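Local coordinates for protein phiAB6 tailspike (Unidentified phage, PDB 5JS4) that fragments the exopolysaccharide of Acinetobacter baumannii, working as a trimeric beta-helical tailspike on the phage tail, at residues Ala190-Asp195 with Thr216-Val221; Ser222-Ile227 with Thr235-Asn240; Ser474-Glu479 with Gly500-Thr505; Pro609-Tyr614 with Arg710-Phe715; Pro621-Gly626 with Glu640-Asn645. One frame throughout, in Å; residues are numbered along the deposited sequence.

Interaction 1: Ala190-Asp195 with Thr216-Val221; sequences ARIMLD and TGWVKV
I192 crosses the indole of W218 at about a right angle, and this pair forms the apolar centre where side chains of the two outer strands of a three-stranded antiparallel sheet, 191-193 and 218-220, meet across the middle strand 199-202. With that strand between them the two segments share no hydrogen bond; what joins them is side-chain packing. The isoleucine CD1 lies 3.8 Å from W218 CH2, and its CG1 also touches the six-membered ring, 3.9 Å from CZ3. I192 CG1 sits between its own backbone N and carbonyl carbon (chi1 56°), the rotamer that carries CD1 to the indole. V200 of the middle strand also packs on W218, and the indole NE1 is hydrogen-bonded to S209 O.

A second apolar touch joins L194 to the aliphatic part of K220: CD1 meets CE at 4.0 Å, the two chains again crossing nearly at right angles. The lysine chain bends at its last two torsions, and NZ goes on to a salt bridge with D198.

The third contact is made by a guanidinium face. R191, extended from CG to NE, hydrogen-bonds through NH2 to G197 O of the second subunit, while V221 CG1 lies over one face of its guanidinium, 3.6 Å from NH1.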
# COMPACT_ATOMS: atom_id res chain seq x y z
N ALA A 190 4.35 -72.94 -4.44
CA ALA A 190 5.39 -73.44 -5.32
C ALA A 190 5.89 -72.32 -6.23
O ALA A 190 5.11 -71.49 -6.69
CB ALA A 190 4.88 -74.60 -6.16
N ARG A 191 7.20 -72.30 -6.48
CA ARG A 191 7.79 -71.31 -7.37
C ARG A 191 8.42 -71.97 -8.59
O ARG A 191 9.11 -72.99 -8.48
CB ARG A 191 8.83 -70.46 -6.63
CG ARG A 191 8.21 -69.75 -5.44
CD ARG A 191 9.04 -68.60 -4.92
NE ARG A 191 8.39 -68.04 -3.74
CZ ARG A 191 8.64 -66.84 -3.22
NH1 ARG A 191 9.53 -66.01 -3.77
NH2 ARG A 191 7.97 -66.46 -2.14
N ILE A 192 8.13 -71.39 -9.75
CA ILE A 192 8.77 -71.76 -11.02
C ILE A 192 9.05 -70.49 -11.80
O ILE A 192 8.68 -69.40 -11.37
CB ILE A 192 7.89 -72.72 -11.87
CG1 ILE A 192 6.51 -72.11 -12.14
CG2 ILE A 192 7.76 -74.06 -11.18
CD1 ILE A 192 5.73 -72.83 -13.23
N MET A 193 9.71 -70.64 -12.94
CA MET A 193 10.02 -69.52 -13.81
C MET A 193 9.09 -69.50 -15.02
O MET A 193 8.83 -70.54 -15.63
CB MET A 193 11.46 -69.60 -14.32
CG MET A 193 12.51 -69.22 -13.30
SD MET A 193 12.72 -70.45 -12.00
CE MET A 193 14.23 -69.86 -11.24
N LEU A 194 8.61 -68.31 -15.36
CA LEU A 194 8.01 -68.06 -16.66
C LEU A 194 9.09 -68.26 -17.72
O LEU A 194 10.28 -68.25 -17.42
CB LEU A 194 7.49 -66.62 -16.74
CG LEU A 194 6.33 -66.26 -15.81
CD1 LEU A 194 6.10 -64.76 -15.78
CD2 LEU A 194 5.07 -67.00 -16.22
N ASP A 195 8.67 -68.43 -18.97
CA ASP A 195 9.62 -68.64 -20.07
C ASP A 195 10.62 -67.48 -20.22
O ASP A 195 11.73 -67.68 -20.70
CB ASP A 195 8.88 -68.88 -21.39
CG ASP A 195 8.15 -70.23 -21.42
OD1 ASP A 195 8.43 -71.10 -20.56
OD2 ASP A 195 7.30 -70.42 -22.31
N THR A 216 -3.95 -66.60 -13.64
CA THR A 216 -4.88 -66.97 -12.57
C THR A 216 -4.21 -68.03 -11.70
O THR A 216 -3.72 -69.05 -12.20
CB THR A 216 -6.20 -67.54 -13.13
OG1 THR A 216 -6.71 -66.67 -14.14
CG2 THR A 216 -7.24 -67.67 -12.01
N GLY A 217 -4.18 -67.78 -10.39
CA GLY A 217 -3.57 -68.69 -9.43
C GLY A 217 -2.07 -68.50 -9.25
O GLY A 217 -1.45 -69.28 -8.53
N TRP A 218 -1.50 -67.48 -9.90
CA TRP A 218 -0.08 -67.17 -9.80
C TRP A 218 0.14 -65.69 -9.53
O TRP A 218 -0.69 -64.85 -9.87
CB TRP A 218 0.64 -67.51 -11.11
CG TRP A 218 0.58 -68.94 -11.53
CD1 TRP A 218 -0.33 -69.50 -12.38
CD2 TRP A 218 1.48 -69.99 -11.16
NE1 TRP A 218 -0.05 -70.84 -12.55
CE2 TRP A 218 1.06 -71.16 -11.81
CE3 TRP A 218 2.61 -70.05 -10.33
CZ2 TRP A 218 1.71 -72.38 -11.66
CZ3 TRP A 218 3.27 -71.26 -10.18
CH2 TRP A 218 2.81 -72.42 -10.85
N VAL A 219 1.28 -65.36 -8.92
CA VAL A 219 1.73 -63.97 -8.80
C VAL A 219 3.22 -63.87 -9.14
O VAL A 219 3.98 -64.81 -8.88
CB VAL A 219 1.50 -63.39 -7.39
CG1 VAL A 219 0.01 -63.26 -7.09
CG2 VAL A 219 2.19 -64.22 -6.31
N LYS A 220 3.62 -62.75 -9.73
CA LYS A 220 5.03 -62.48 -10.02
C LYS A 220 5.71 -61.99 -8.74
O LYS A 220 5.29 -60.98 -8.17
CB LYS A 220 5.17 -61.44 -11.12
CG LYS A 220 4.72 -61.92 -12.49
CD LYS A 220 5.02 -60.89 -13.59
CE LYS A 220 6.41 -61.07 -14.20
NZ LYS A 220 7.52 -60.70 -13.28
N VAL A 221 6.76 -62.68 -8.32
CA VAL A 221 7.40 -62.37 -7.03
C VAL A 221 8.24 -61.09 -7.07
O VAL A 221 8.51 -60.50 -6.03
CB VAL A 221 8.25 -63.55 -6.50
CG1 VAL A 221 7.40 -64.80 -6.37
CG2 VAL A 221 9.47 -63.80 -7.38

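Interaction 2: Ser222-Ile227 with Thr235-Asn240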
# COMPACT_ATOMS: atom_id res chain seq x y z
N SER A 222 8.65 -60.66 -8.26
CA SER A 222 9.43 -59.43 -8.41
C SER A 222 8.54 -58.18 -8.55
O SER A 222 9.05 -57.08 -8.78
CB SER A 222 10.38 -59.53 -9.60
OG SER A 222 9.67 -59.53 -10.83
N SER A 223 7.23 -58.34 -8.41
CA SER A 223 6.31 -57.21 -8.46
C SER A 223 6.23 -56.52 -7.10
O SER A 223 6.29 -57.19 -6.06
CB SER A 223 4.93 -57.66 -8.91
OG SER A 223 4.97 -58.09 -10.26
N VAL A 224 6.07 -55.20 -7.10
CA VAL A 224 6.03 -54.43 -5.85
C VAL A 224 4.78 -54.71 -5.01
O VAL A 224 4.74 -54.35 -3.83
CB VAL A 224 6.19 -52.91 -6.09
CG1 VAL A 224 7.54 -52.61 -6.72
CG2 VAL A 224 5.05 -52.34 -6.92
N SER A 225 3.78 -55.34 -5.61
CA SER A 225 2.63 -55.85 -4.86
C SER A 225 2.99 -57.06 -3.99
O SER A 225 2.22 -57.46 -3.13
CB SER A 225 1.49 -56.22 -5.82
OG SER A 225 1.93 -57.17 -6.77
N GLN A 226 4.17 -57.64 -4.23
CA GLN A 226 4.68 -58.78 -3.46
C GLN A 226 5.90 -58.42 -2.62
O GLN A 226 6.56 -59.30 -2.06
CB GLN A 226 5.03 -59.92 -4.42
CG GLN A 226 3.82 -60.50 -5.16
CD GLN A 226 2.84 -61.19 -4.23
OE1 GLN A 226 3.24 -61.94 -3.34
NE2 GLN A 226 1.56 -60.94 -4.43
N ILE A 227 6.20 -57.12 -2.53
CA ILE A 227 7.32 -56.61 -1.73
C ILE A 227 6.73 -55.77 -0.61
O ILE A 227 5.82 -54.98 -0.85
CB ILE A 227 8.26 -55.74 -2.59
CG1 ILE A 227 8.85 -56.55 -3.76
CG2 ILE A 227 9.37 -55.12 -1.74
CD1 ILE A 227 9.85 -57.61 -3.37
N THR A 235 2.49 -53.00 1.27
CA THR A 235 3.28 -53.29 0.08
C THR A 235 3.97 -52.04 -0.45
O THR A 235 3.52 -50.91 -0.22
CB THR A 235 2.41 -53.85 -1.06
OG1 THR A 235 1.42 -52.89 -1.43
CG2 THR A 235 1.74 -55.15 -0.63
N GLN A 236 5.07 -52.25 -1.17
CA GLN A 236 5.73 -51.17 -1.88
C GLN A 236 4.79 -50.52 -2.89
O GLN A 236 4.89 -49.32 -3.16
CB GLN A 236 7.00 -51.68 -2.57
CG GLN A 236 7.84 -50.59 -3.22
CD GLN A 236 8.40 -49.62 -2.21
OE1 GLN A 236 8.88 -50.02 -1.15
NE2 GLN A 236 8.35 -48.33 -2.52
N SER A 237 3.85 -51.30 -3.43
CA SER A 237 2.83 -50.77 -4.34
C SER A 237 2.09 -49.59 -3.72
O SER A 237 1.87 -48.57 -4.38
CB SER A 237 1.84 -51.87 -4.73
OG SER A 237 0.91 -51.38 -5.69
N VAL A 238 1.70 -49.72 -2.45
CA VAL A 238 1.00 -48.65 -1.74
C VAL A 238 1.91 -47.43 -1.56
O VAL A 238 1.50 -46.30 -1.80
CB VAL A 238 0.47 -49.12 -0.37
CG1 VAL A 238 -0.09 -47.96 0.44
CG2 VAL A 238 -0.60 -50.19 -0.56
N ILE A 239 3.16 -47.68 -1.15
CA ILE A 239 4.12 -46.60 -0.95
C ILE A 239 4.36 -45.84 -2.26
O ILE A 239 4.53 -44.62 -2.26
CB ILE A 239 5.44 -47.12 -0.35
CG1 ILE A 239 5.19 -47.58 1.10
CG2 ILE A 239 6.53 -46.06 -0.38
CD1 ILE A 239 6.35 -48.31 1.74
N ASN A 240 4.33 -46.55 -3.39
CA ASN A 240 4.48 -45.93 -4.71
C ASN A 240 3.29 -45.05 -5.13
O ASN A 240 3.32 -44.43 -6.19
CB ASN A 240 4.73 -47.00 -5.78
CG ASN A 240 6.11 -47.63 -5.69
OD1 ASN A 240 6.97 -47.17 -4.94
ND2 ASN A 240 6.32 -48.69 -6.46
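The amides of Q236 and N240 are the flat groups here, and V224 meets both residues. Its CG2 and CG1 lie 3.9 and 4.1 Å from N240 ND2, the valine and the asparagine approaching from opposite directions, while V224 CB packs on Q236 CB at 3.8 Å. At the edge of the glutamine amide, NE2 donates to N240 OD1 almost within its own plane (5° out of it), at 3.0 Å and close to straight; seen from the asparagine, that donor stands above the amide plane. A bend at chi2 (64°) turns the Q236 chain along the helix toward N240, four residues on, to make this bond. The other ends of both amides reach across the trimer: Q236 OE1 accepts from N240 ND2 of the second subunit, and N240 ND2 donates to Q236 OE1 of the third.

Two backbone bonds join the segments. Q236 N gives a 2.8 Å bond to I227 O, and S237 N gives a longer one, 3.2 Å, to V224 O. T235 CG2 packs against S225 O at 3.4 Å. T235 is the N-cap of helix 236-239, its OG1 accepting a weak capping bond from V238 N. A short capped helix thus has its first turn bonded to carbonyls of the preceding loop, and a ring of amides links it to its copies around the threefold.

Interaction 3: Ser474-Glu479 with Gly500-Thr505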
# COMPACT_ATOMS: atom_id res chain seq x y z
N SER A 474 10.07 5.01 -26.84
CA SER A 474 9.25 5.57 -25.76
C SER A 474 7.99 4.73 -25.54
O SER A 474 7.27 4.44 -26.49
CB SER A 474 8.87 7.01 -26.10
OG SER A 474 8.32 7.68 -24.98
N LYS A 475 7.73 4.34 -24.30
CA LYS A 475 6.52 3.59 -23.95
C LYS A 475 6.04 3.96 -22.55
O LYS A 475 6.85 4.13 -21.64
CB LYS A 475 6.79 2.07 -23.99
CG LYS A 475 6.99 1.47 -25.38
CD LYS A 475 5.77 1.60 -26.28
CE LYS A 475 4.55 0.86 -25.75
NZ LYS A 475 3.39 0.93 -26.69
N ASP A 476 4.72 4.07 -22.39
CA ASP A 476 4.13 4.24 -21.06
C ASP A 476 4.18 2.91 -20.32
O ASP A 476 3.96 1.85 -20.91
CB ASP A 476 2.67 4.70 -21.15
CG ASP A 476 2.53 6.17 -21.50
OD1 ASP A 476 3.33 7.00 -21.01
OD2 ASP A 476 1.59 6.51 -22.24
N TRP A 477 4.45 2.95 -19.01
CA TRP A 477 4.47 1.73 -18.20
C TRP A 477 3.07 1.10 -18.13
O TRP A 477 2.93 -0.12 -18.05
CB TRP A 477 5.01 2.02 -16.79
CG TRP A 477 4.08 2.81 -15.93
CD1 TRP A 477 3.98 4.17 -15.86
CD2 TRP A 477 3.11 2.29 -15.02
NE1 TRP A 477 3.01 4.52 -14.96
CE2 TRP A 477 2.46 3.39 -14.43
CE3 TRP A 477 2.73 0.99 -14.65
CZ2 TRP A 477 1.44 3.23 -13.48
CZ3 TRP A 477 1.72 0.84 -13.70
CH2 TRP A 477 1.09 1.96 -13.14
N LEU A 478 2.05 1.96 -18.15
CA LEU A 478 0.65 1.55 -18.19
C LEU A 478 -0.01 2.26 -19.36
O LEU A 478 0.03 3.49 -19.46
CB LEU A 478 -0.06 1.91 -16.88
CG LEU A 478 -1.56 1.60 -16.78
CD1 LEU A 478 -1.82 0.10 -16.82
CD2 LEU A 478 -2.14 2.21 -15.52
N GLU A 479 -0.61 1.46 -20.24
CA GLU A 479 -1.17 1.91 -21.50
C GLU A 479 -2.65 1.52 -21.52
O GLU A 479 -2.97 0.34 -21.65
CB GLU A 479 -0.39 1.24 -22.62
CG GLU A 479 -0.83 1.51 -24.04
CD GLU A 479 0.07 0.82 -25.07
OE1 GLU A 479 -0.27 0.85 -26.26
OE2 GLU A 479 1.11 0.24 -24.68
N GLY A 500 13.67 5.45 -21.34
CA GLY A 500 12.61 5.66 -22.33
C GLY A 500 11.20 5.46 -21.82
O GLY A 500 10.24 5.87 -22.47
N TRP A 501 11.05 4.81 -20.67
CA TRP A 501 9.73 4.62 -20.09
C TRP A 501 9.13 5.96 -19.67
O TRP A 501 9.83 6.84 -19.17
CB TRP A 501 9.78 3.69 -18.88
CG TRP A 501 10.10 2.28 -19.22
CD1 TRP A 501 11.32 1.68 -19.16
CD2 TRP A 501 9.19 1.28 -19.69
NE1 TRP A 501 11.23 0.37 -19.54
CE2 TRP A 501 9.93 0.10 -19.88
CE3 TRP A 501 7.81 1.26 -19.96
CZ2 TRP A 501 9.35 -1.09 -20.32
CZ3 TRP A 501 7.24 0.08 -20.41
CH2 TRP A 501 8.01 -1.08 -20.58
N THR A 502 7.83 6.10 -19.89
CA THR A 502 7.09 7.30 -19.52
C THR A 502 5.89 6.89 -18.67
O THR A 502 5.60 5.71 -18.51
CB THR A 502 6.60 8.06 -20.76
OG1 THR A 502 5.84 7.18 -21.61
CG2 THR A 502 7.79 8.62 -21.54
N SER A 503 5.21 7.89 -18.11
CA SER A 503 4.06 7.64 -17.25
C SER A 503 2.98 8.69 -17.46
O SER A 503 3.29 9.87 -17.63
CB SER A 503 4.48 7.65 -15.78
OG SER A 503 3.35 7.52 -14.94
N LYS A 504 1.73 8.26 -17.42
CA LYS A 504 0.59 9.16 -17.42
C LYS A 504 -0.08 9.21 -16.04
O LYS A 504 -1.21 9.67 -15.92
CB LYS A 504 -0.42 8.74 -18.50
CG LYS A 504 0.04 9.07 -19.91
CD LYS A 504 -0.98 8.63 -20.95
CE LYS A 504 -0.73 9.29 -22.30
NZ LYS A 504 0.63 9.02 -22.84
N THR A 505 0.64 8.77 -15.01
CA THR A 505 0.08 8.65 -13.66
C THR A 505 0.83 9.41 -12.56
O THR A 505 0.45 9.33 -11.39
CB THR A 505 -0.01 7.17 -13.23
OG1 THR A 505 1.30 6.61 -13.14
CG2 THR A 505 -0.83 6.37 -14.23
O HOH W 1 5.78 7.31 -24.30
O HOH W 2 3.10 9.64 -21.85
O HOH W 3 1.26 5.34 -17.58
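A short two-stranded parallel bridge, strand 475-476 beside strand 501-502, carries this contact on the outside of the right-handed beta-helix. T502 is bonded on both sides: its N donates to K475 O at 2.8 Å, and its O accepts from W477 N at 3.0 Å. D476 and T502 share one face of the pair. There T502 OG1 donates to D476 OD1 at 2.6 Å, arriving from above the carboxylate plane, while K504 NZ takes the syn lone pair of OD2 in a 2.8 Å salt bridge. Water 2 ties OD1 to the same ammonium, closing a small ring that probably favours a charged carboxylate. Water 1 links T502 OG1 to S474 OG.

Such pairings of successive coils are the repeating element of a beta-helix. W501 lies on the other face with K475; W477, just past the pair, also packs toward strand 460-469, and both rings touch C466. W501 is held by NE1 to N468 O and brings CZ3 to 4.1 Å from K475 CB, with D476 O at its edge in the ring plane.

W477 has CG between its backbone N and carbonyl carbon (chi1 72°), which places the indole edge against the 503-505 turn. NE1 donates in the ring plane to S503 OG at 3.0 Å. That same oxygen accepts from T505 N in an ST turn, and T505 CG2 meets W477 CZ2 at 3.9 Å.

Interaction 4: Pro609-Tyr614 with Arg710-Phe715; sequences PMMLTY and RFTVAF
T613 OG1 and T712 OG1 share a 2.7 Å hydrogen bond at a non-hydrogen-bonded pair of an antiparallel sheet, where strand 602-615 runs beside strand 708-715. Each hydroxyl also has a partner in the third subunit, H653 ND1 for T613 and I654 N for T712, so the bond lies at a trimer interface. The flanking pairs L612-V713 and Y614-F711 each carry two backbone bonds, the straightest being V713 N to L612 O (172°).

On the face with the threonines, T613 CG2 covers one side of the R710 guanidinium, 3.7 Å from NE; that arginine forms a salt bridge with D615. The other face is apolar: L612 and V713 stand between two aromatic clusters. Y614 CB lies over the F711 ring, 4.1 Å from its centroid, in a CH-pi contact, while the two rings meet obliquely. At the far end F715 has CG between its backbone N and carbonyl carbon (chi1 67°), which swings the ring over M610: M610 CE touches F715 CE2 at 3.6 Å, and M610 SD lies obliquely 5.0 Å from the F715 centroid, a Met-aromatic contact.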
# COMPACT_ATOMS: atom_id res chain seq x y z
N PRO A 609 -13.82 45.62 3.95
CA PRO A 609 -15.18 46.15 3.89
C PRO A 609 -15.84 45.99 2.53
O PRO A 609 -15.16 45.78 1.53
CB PRO A 609 -15.00 47.64 4.19
CG PRO A 609 -13.63 47.94 3.68
CD PRO A 609 -12.82 46.71 3.97
N MET A 610 -17.16 46.09 2.51
CA MET A 610 -17.87 46.29 1.25
C MET A 610 -17.54 47.69 0.76
O MET A 610 -17.51 48.64 1.55
CB MET A 610 -19.37 46.14 1.43
CG MET A 610 -19.80 44.70 1.63
SD MET A 610 -21.58 44.50 1.84
CE MET A 610 -21.78 44.91 3.57
N MET A 611 -17.27 47.81 -0.53
CA MET A 611 -17.10 49.11 -1.16
C MET A 611 -18.15 49.28 -2.25
O MET A 611 -18.50 48.32 -2.93
CB MET A 611 -15.68 49.26 -1.73
CG MET A 611 -14.62 49.11 -0.66
SD MET A 611 -12.96 49.52 -1.22
CE MET A 611 -12.95 51.29 -0.97
N LEU A 612 -18.65 50.49 -2.38
CA LEU A 612 -19.77 50.77 -3.26
C LEU A 612 -19.66 52.20 -3.73
O LEU A 612 -19.47 53.10 -2.93
CB LEU A 612 -21.07 50.53 -2.48
CG LEU A 612 -22.40 50.79 -3.18
CD1 LEU A 612 -22.58 49.92 -4.41
CD2 LEU A 612 -23.53 50.55 -2.20
N THR A 613 -19.78 52.42 -5.04
CA THR A 613 -19.60 53.74 -5.61
C THR A 613 -20.85 54.23 -6.34
O THR A 613 -21.49 53.47 -7.06
CB THR A 613 -18.34 53.77 -6.50
OG1 THR A 613 -17.18 53.68 -5.65
CG2 THR A 613 -18.24 55.05 -7.33
N TYR A 614 -21.20 55.48 -6.08
CA TYR A 614 -22.24 56.21 -6.81
C TYR A 614 -21.60 56.95 -7.97
O TYR A 614 -20.55 57.55 -7.79
CB TYR A 614 -22.89 57.23 -5.89
CG TYR A 614 -23.79 58.22 -6.59
CD1 TYR A 614 -25.11 57.91 -6.87
CD2 TYR A 614 -23.31 59.48 -6.98
CE1 TYR A 614 -25.94 58.81 -7.51
CE2 TYR A 614 -24.13 60.39 -7.62
CZ TYR A 614 -25.45 60.05 -7.89
OH TYR A 614 -26.28 60.94 -8.52
N ARG A 710 -19.69 61.68 -8.54
CA ARG A 710 -19.29 60.32 -8.21
C ARG A 710 -18.62 60.32 -6.84
O ARG A 710 -17.87 61.23 -6.52
CB ARG A 710 -18.34 59.77 -9.29
CG ARG A 710 -17.70 58.42 -8.99
CD ARG A 710 -16.91 57.91 -10.19
NE ARG A 710 -16.20 56.66 -9.90
CZ ARG A 710 -16.40 55.49 -10.51
NH1 ARG A 710 -17.30 55.34 -11.48
NH2 ARG A 710 -15.67 54.44 -10.15
N PHE A 711 -18.93 59.31 -6.04
CA PHE A 711 -18.24 59.11 -4.77
C PHE A 711 -18.36 57.67 -4.30
O PHE A 711 -19.29 56.96 -4.67
CB PHE A 711 -18.74 60.08 -3.69
CG PHE A 711 -20.16 59.83 -3.23
CD1 PHE A 711 -21.23 60.41 -3.90
CD2 PHE A 711 -20.43 59.02 -2.13
CE1 PHE A 711 -22.53 60.19 -3.49
CE2 PHE A 711 -21.73 58.80 -1.71
CZ PHE A 711 -22.78 59.38 -2.39
N THR A 712 -17.42 57.28 -3.46
CA THR A 712 -17.31 55.93 -2.92
C THR A 712 -17.75 55.93 -1.46
O THR A 712 -17.58 56.92 -0.75
CB THR A 712 -15.85 55.47 -3.00
OG1 THR A 712 -15.46 55.39 -4.38
CG2 THR A 712 -15.62 54.12 -2.32
N VAL A 713 -18.32 54.81 -1.03
CA VAL A 713 -18.47 54.51 0.39
C VAL A 713 -17.86 53.13 0.68
O VAL A 713 -17.82 52.26 -0.19
CB VAL A 713 -19.94 54.56 0.87
CG1 VAL A 713 -20.58 55.88 0.50
CG2 VAL A 713 -20.75 53.39 0.34
N ALA A 714 -17.41 52.95 1.92
CA ALA A 714 -16.94 51.66 2.39
C ALA A 714 -17.60 51.41 3.73
O ALA A 714 -17.63 52.30 4.58
CB ALA A 714 -15.43 51.64 2.53
N PHE A 715 -18.16 50.23 3.92
CA PHE A 715 -18.82 49.91 5.18
C PHE A 715 -18.80 48.43 5.48
O PHE A 715 -18.57 47.60 4.59
CB PHE A 715 -20.26 50.46 5.20
CG PHE A 715 -21.20 49.79 4.22
CD1 PHE A 715 -21.17 50.12 2.87
CD2 PHE A 715 -22.15 48.88 4.66
CE1 PHE A 715 -22.04 49.52 1.98
CE2 PHE A 715 -23.03 48.28 3.77
CZ PHE A 715 -22.97 48.60 2.43

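Interaction 5: Pro621-Gly626 with Glu640-Asn645; sequences PQNNNG and ERVSGN
A type II beta turn, V642 to N645, follows strand 636-641 and closes round the carbonyl of G626. That oxygen takes two donors: V642 N at 2.9 Å, nearly straight at 168°, and N645 ND2, also at 2.9 Å. They reach it from opposite faces of the carbonyl plane, the asparagine from well above it. N645 CG stands anti to the backbone N (chi1 177°), which sends the amide back to the glycine, and its OD1 accepts from S647 N.

The G626 amide is held as well. N623 OD1 accepts from G626 N at 2.9 Å, in the carbonyl plane and on a lone pair, forming an Asx motif spanning the tight link, N625 and G626, between the weakly bonded strand 623-624 and strand 627-633 of an antiparallel sheet. The other end of the N623 amide faces V642: ND2 lies 3.5 Å from CG1 and 3.8 Å from CG2, the two side chains coming from opposite directions. N602 of the third subunit packs on both N623 and V642.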
# COMPACT_ATOMS: atom_id res chain seq x y z
N PRO A 621 -27.45 51.73 -11.54
CA PRO A 621 -26.70 51.90 -10.30
C PRO A 621 -25.84 50.69 -9.97
O PRO A 621 -26.22 49.55 -10.23
CB PRO A 621 -27.80 52.07 -9.23
CG PRO A 621 -29.04 52.41 -9.98
CD PRO A 621 -28.91 51.76 -11.33
N GLN A 622 -24.66 50.94 -9.42
CA GLN A 622 -23.82 49.87 -8.93
C GLN A 622 -24.50 49.26 -7.70
O GLN A 622 -25.10 49.97 -6.90
CB GLN A 622 -22.44 50.42 -8.56
CG GLN A 622 -21.40 49.36 -8.31
CD GLN A 622 -20.06 49.97 -7.98
OE1 GLN A 622 -19.73 50.15 -6.81
NE2 GLN A 622 -19.29 50.33 -9.01
N ASN A 623 -24.42 47.94 -7.59
CA ASN A 623 -25.00 47.23 -6.46
C ASN A 623 -23.95 46.33 -5.85
O ASN A 623 -23.28 45.58 -6.55
CB ASN A 623 -26.21 46.41 -6.94
CG ASN A 623 -26.95 45.71 -5.81
OD1 ASN A 623 -26.36 44.93 -5.06
ND2 ASN A 623 -28.25 45.97 -5.70
N ASN A 624 -23.78 46.43 -4.53
CA ASN A 624 -22.94 45.49 -3.80
C ASN A 624 -23.79 44.77 -2.76
O ASN A 624 -24.22 45.38 -1.78
CB ASN A 624 -21.76 46.20 -3.13
CG ASN A 624 -20.79 45.24 -2.47
OD1 ASN A 624 -21.10 44.08 -2.23
ND2 ASN A 624 -19.59 45.72 -2.17
N ASN A 625 -24.05 43.49 -2.99
CA ASN A 625 -24.62 42.62 -1.97
C ASN A 625 -26.04 43.02 -1.56
O ASN A 625 -26.46 42.75 -0.43
CB ASN A 625 -23.71 42.60 -0.74
CG ASN A 625 -23.79 41.31 0.05
OD1 ASN A 625 -24.36 40.32 -0.41
ND2 ASN A 625 -23.20 41.31 1.24
N GLY A 626 -26.77 43.67 -2.47
CA GLY A 626 -28.13 44.13 -2.18
C GLY A 626 -28.25 45.57 -1.74
O GLY A 626 -29.35 46.02 -1.42
N GLU A 640 -28.89 52.25 0.31
CA GLU A 640 -30.15 51.60 0.65
C GLU A 640 -30.24 50.17 0.14
O GLU A 640 -29.58 49.79 -0.83
CB GLU A 640 -31.33 52.40 0.09
CG GLU A 640 -31.32 52.53 -1.43
CD GLU A 640 -32.61 53.10 -1.98
OE1 GLU A 640 -33.28 53.87 -1.27
OE2 GLU A 640 -32.93 52.79 -3.14
N ARG A 641 -31.11 49.40 0.79
CA ARG A 641 -31.39 48.03 0.39
C ARG A 641 -32.34 48.02 -0.80
O ARG A 641 -33.34 48.75 -0.83
CB ARG A 641 -32.04 47.26 1.53
CG ARG A 641 -31.18 47.23 2.78
CD ARG A 641 -31.71 46.25 3.81
NE ARG A 641 -33.03 46.63 4.33
CZ ARG A 641 -33.68 45.97 5.28
NH1 ARG A 641 -33.15 44.88 5.83
NH2 ARG A 641 -34.87 46.40 5.68
N VAL A 642 -32.03 47.18 -1.78
CA VAL A 642 -32.95 46.96 -2.89
C VAL A 642 -34.00 45.92 -2.51
O VAL A 642 -33.86 45.22 -1.50
CB VAL A 642 -32.21 46.54 -4.18
CG1 VAL A 642 -31.13 47.55 -4.53
CG2 VAL A 642 -31.61 45.15 -4.04
N SER A 643 -35.05 45.83 -3.31
CA SER A 643 -36.14 44.90 -3.05
C SER A 643 -35.61 43.48 -2.89
O SER A 643 -34.83 43.00 -3.72
CB SER A 643 -37.16 44.95 -4.19
OG SER A 643 -38.24 44.07 -3.92
N GLY A 644 -36.01 42.82 -1.81
CA GLY A 644 -35.61 41.44 -1.55
C GLY A 644 -34.42 41.32 -0.62
O GLY A 644 -34.17 40.25 -0.06
N ASN A 645 -33.65 42.40 -0.46
CA ASN A 645 -32.55 42.39 0.49
C ASN A 645 -33.08 42.62 1.90
O ASN A 645 -33.39 43.75 2.27
CB ASN A 645 -31.51 43.44 0.15
CG ASN A 645 -30.39 43.49 1.16
OD1 ASN A 645 -30.26 42.60 2.01
ND2 ASN A 645 -29.57 44.53 1.10

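The contacts fall in three places along a long spike: 1 and 2 at one end, 3 in the middle, 4 and 5 at the other end, centres 13 Å apart. Interactions 1 and 2, centres 16 Å apart, touch through Q226, whose CG lies 3.4 Å from K220 O. Interaction 3 belongs to the beta-helix, about 61 Å from interaction 2 and 56 Å from interaction 4, centre to centre. Interaction 5 is nested in the loop closed by interaction 4; T613 N probably bonds Q622 OE1 and N624 ND2 probably bonds M611 O, each at 2.9 Å. All but interaction 3 meet other subunits. The malonic acid pockets, among them the one lined by Y310 and R343, include no residue of the five contacts.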